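Local coordinates for protein putative acetyltransferase Sthe_0691 (Sphaerobacter thermophilus, PDB 3SHP) that probably transfers an acetyl group from acetyl-CoA to a substrate not yet identified, at residues 104-109 against 124-129. Residues are numbered along the deposited sequence; the frame is centred on the assembly and turned at random.
Sequences EALELV and VEIAAD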
ATOM      1  N   GLU A 104     -22.167  26.079 -13.092  1.00 26.34           N
ATOM      2  CA  GLU A 104     -21.924  27.149 -14.061  1.00 26.78           C
ATOM      3  C   GLU A 104     -21.014  26.633 -15.176  1.00 25.88           C
ATOM      4  O   GLU A 104     -21.270  26.880 -16.338  1.00 25.80           O
ATOM      5  CB  GLU A 104     -21.339  28.404 -13.398  1.00 26.60           C
ATOM      6  CG  GLU A 104     -21.142  29.537 -14.401  1.00 29.28           C
ATOM      7  CD  GLU A 104     -20.839  30.883 -13.752  1.00 31.35           C
ATOM      8  OE1 GLU A 104     -21.535  31.262 -12.783  1.00 35.15           O
ATOM      9  OE2 GLU A 104     -19.908  31.573 -14.214  1.00 30.02           O
ATOM     10  N   ALA A 105     -19.970  25.895 -14.808  1.00 25.51           N
ATOM     11  CA  ALA A 105     -19.042  25.338 -15.784  1.00 25.03           C
ATOM     12  C   ALA A 105     -19.777  24.414 -16.766  1.00 24.92           C
ATOM     13  O   ALA A 105     -19.481  24.406 -17.958  1.00 24.46           O
ATOM     14  CB  ALA A 105     -17.933  24.585 -15.091  1.00 24.08           C
ATOM     15  N   LEU A 106     -20.722  23.630 -16.262  1.00 25.34           N
ATOM     16  CA  LEU A 106     -21.495  22.737 -17.123  1.00 25.85           C
ATOM     17  C   LEU A 106     -22.389  23.550 -18.067  1.00 26.65           C
ATOM     18  O   LEU A 106     -22.512  23.209 -19.256  1.00 26.57           O
ATOM     19  CB  LEU A 106     -22.325  21.755 -16.300  1.00 25.74           C
ATOM     20  CG  LEU A 106     -23.170  20.732 -17.097  1.00 27.16           C
ATOM     21  CD1 LEU A 106     -22.315  19.990 -18.119  1.00 28.85           C
ATOM     22  CD2 LEU A 106     -23.772  19.717 -16.154  1.00 28.53           C
ATOM     23  N   GLU A 107     -23.001  24.618 -17.548  1.00 26.95           N
ATOM     24  CA  GLU A 107     -23.792  25.529 -18.390  1.00 28.09           C
ATOM     25  C   GLU A 107     -22.979  26.082 -19.547  1.00 27.58           C
ATOM     26  O   GLU A 107     -23.504  26.260 -20.642  1.00 27.68           O
ATOM     27  CB  GLU A 107     -24.344  26.711 -17.581  1.00 29.02           C
ATOM     28  CG  GLU A 107     -25.429  26.328 -16.601  1.00 33.87           C
ATOM     29  CD  GLU A 107     -25.938  27.501 -15.763  1.00 39.92           C
ATOM     30  OE1 GLU A 107     -25.217  28.519 -15.587  1.00 42.59           O
ATOM     31  OE2 GLU A 107     -27.076  27.386 -15.262  1.00 43.36           O
ATOM     32  N   LEU A 108     -21.713  26.379 -19.286  1.00 26.97           N
ATOM     33  CA  LEU A 108     -20.826  26.968 -20.279  1.00 27.29           C
ATOM     34  C   LEU A 108     -20.371  25.970 -21.314  1.00 27.76           C
ATOM     35  O   LEU A 108     -20.375  26.284 -22.494  1.00 27.84           O
ATOM     36  CB  LEU A 108     -19.593  27.610 -19.619  1.00 26.86           C
ATOM     37  CG  LEU A 108     -19.937  28.682 -18.562  1.00 26.50           C
ATOM     38  CD1 LEU A 108     -18.678  29.264 -17.984  1.00 26.41           C
ATOM     39  CD2 LEU A 108     -20.839  29.785 -19.132  1.00 24.83           C
ATOM     40  N   VAL A 109     -19.970  24.781 -20.875  1.00 28.22           N
ATOM     41  CA  VAL A 109     -19.306  23.829 -21.764  1.00 29.44           C
ATOM     42  C   VAL A 109     -20.288  23.108 -22.708  1.00 30.62           C
ATOM     43  O   VAL A 109     -19.930  22.815 -23.837  1.00 31.17           O
ATOM     44  CB  VAL A 109     -18.415  22.810 -20.973  1.00 29.32           C
ATOM     45  CG1 VAL A 109     -19.251  21.735 -20.332  1.00 28.72           C
ATOM     46  CG2 VAL A 109     -17.379  22.166 -21.889  1.00 29.44           C
ATOM     47  N   VAL A 124     -22.182  12.922 -19.494  1.00 22.61           N
ATOM     48  CA  VAL A 124     -21.650  13.661 -18.343  1.00 21.74           C
ATOM     49  C   VAL A 124     -21.874  12.897 -17.028  1.00 21.47           C
ATOM     50  O   VAL A 124     -22.994  12.455 -16.732  1.00 21.60           O
ATOM     51  CB  VAL A 124     -22.317  15.056 -18.211  1.00 22.43           C
ATOM     52  CG1 VAL A 124     -21.587  15.918 -17.184  1.00 20.67           C
ATOM     53  CG2 VAL A 124     -22.357  15.781 -19.583  1.00 23.77           C
ATOM     54  N   GLU A 125     -20.822  12.782 -16.227  1.00 21.00           N
ATOM     55  CA  GLU A 125     -20.907  12.195 -14.884  1.00 20.89           C
ATOM     56  C   GLU A 125     -21.352  13.268 -13.902  1.00 21.63           C
ATOM     57  O   GLU A 125     -20.754  14.375 -13.877  1.00 21.32           O
ATOM     58  CB  GLU A 125     -19.540  11.678 -14.431  1.00 20.49           C
ATOM     59  CG  GLU A 125     -19.001  10.507 -15.216  1.00 21.27           C
ATOM     60  CD  GLU A 125     -17.782   9.834 -14.517  1.00 22.15           C
ATOM     61  OE1 GLU A 125     -17.225  10.427 -13.556  1.00 21.84           O
ATOM     62  OE2 GLU A 125     -17.384   8.718 -14.941  1.00 21.37           O
ATOM     63  N   ILE A 126     -22.404  12.965 -13.118  1.00 21.60           N
ATOM     64  CA  ILE A 126     -22.884  13.863 -12.071  1.00 21.68           C
ATOM     65  C   ILE A 126     -23.375  13.073 -10.860  1.00 22.05           C
ATOM     66  O   ILE A 126     -24.223  12.197 -10.996  1.00 22.42           O
ATOM     67  CB  ILE A 126     -24.050  14.781 -12.547  1.00 22.05           C
ATOM     68  CG1 ILE A 126     -23.715  15.473 -13.883  1.00 21.11           C
ATOM     69  CG2 ILE A 126     -24.372  15.840 -11.466  1.00 20.84           C
ATOM     70  CD1 ILE A 126     -24.910  16.195 -14.511  1.00 18.47           C
ATOM     71  N   ALA A 127     -22.853  13.384  -9.678  1.00 21.43           N
ATOM     72  CA  ALA A 127     -23.231  12.625  -8.495  1.00 21.51           C
ATOM     73  C   ALA A 127     -24.647  13.014  -8.103  1.00 22.10           C
ATOM     74  O   ALA A 127     -25.038  14.159  -8.283  1.00 22.15           O
ATOM     75  CB  ALA A 127     -22.258  12.885  -7.338  1.00 20.76           C
ATOM     76  N   ALA A 128     -25.396  12.075  -7.537  1.00 23.06           N
ATOM     77  CA  ALA A 128     -26.795  12.314  -7.254  1.00 24.14           C
ATOM     78  C   ALA A 128     -27.024  13.426  -6.242  1.00 24.83           C
ATOM     79  O   ALA A 128     -28.109  13.941  -6.196  1.00 26.04           O
ATOM     80  CB  ALA A 128     -27.525  11.011  -6.834  1.00 23.44           C
ATOM     81  N   ASP A 129     -26.022  13.808  -5.445  1.00 25.47           N
ATOM     82  CA  ASP A 129     -26.225  14.890  -4.462  1.00 26.92           C
ATOM     83  C   ASP A 129     -25.751  16.244  -5.004  1.00 27.47           C
ATOM     84  O   ASP A 129     -25.701  17.236  -4.262  1.00 27.84           O
ATOM     85  CB  ASP A 129     -25.503  14.578  -3.127  1.00 27.12           C
ATOM     86  CG  ASP A 129     -24.039  14.275  -3.330  1.00 26.71           C
ATOM     87  OD1 ASP A 129     -23.611  14.276  -4.497  1.00 26.12           O
ATOM     88  OD2 ASP A 129     -23.310  14.018  -2.346  1.00 28.42           O
TER
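Glu104 OE2 accepts hydrogen bonds from the backbone N atoms of Thr13 and Val14, while Leu106, two residues further along the same helix, meets Val124 and Ile126 across the contact. No hydrogen bond joins segments 104-109 and 124-129. Leu106 carries the whole helix side, and its two methyl groups divide the work. Leu106 CD2 meets Ile126 CD1 tip to tip at 4.0 Å. Leu106 CD1 lies 4.2 Å from Val124 CG1. The CG of Leu106 is anti to the backbone N (chi1 -179°), which carries the fork out from the helix toward the strand. Ile126 extends its CG1 branch to meet it: CD1 is anti to CA (chi2 170°). The two segments bury 93 Å² in all, and the CA atoms of Leu106 and Val124 stand 9.2 Å apart. This is light apolar packing, made by three buried residues. Val124 and Ile126 alternate with Glu125, whose carboxylate forms salt bridges with Arg88 through OE1 and with Arg41 through OE2, which probably offset the charge of this buried side chain. The contact belongs to a beta-alpha-beta crossover, in which helix 98-116 links the parallel strands 84-91 and 121-127, consistent with a GNAT-like acetyltransferase core. Phe89 of strand 84-91 touches both Leu106 and Val124, Thr133 of helix 131-139 touches both Leu106 and Ile126, and strand 157-167 pairs antiparallel with strand 121-127.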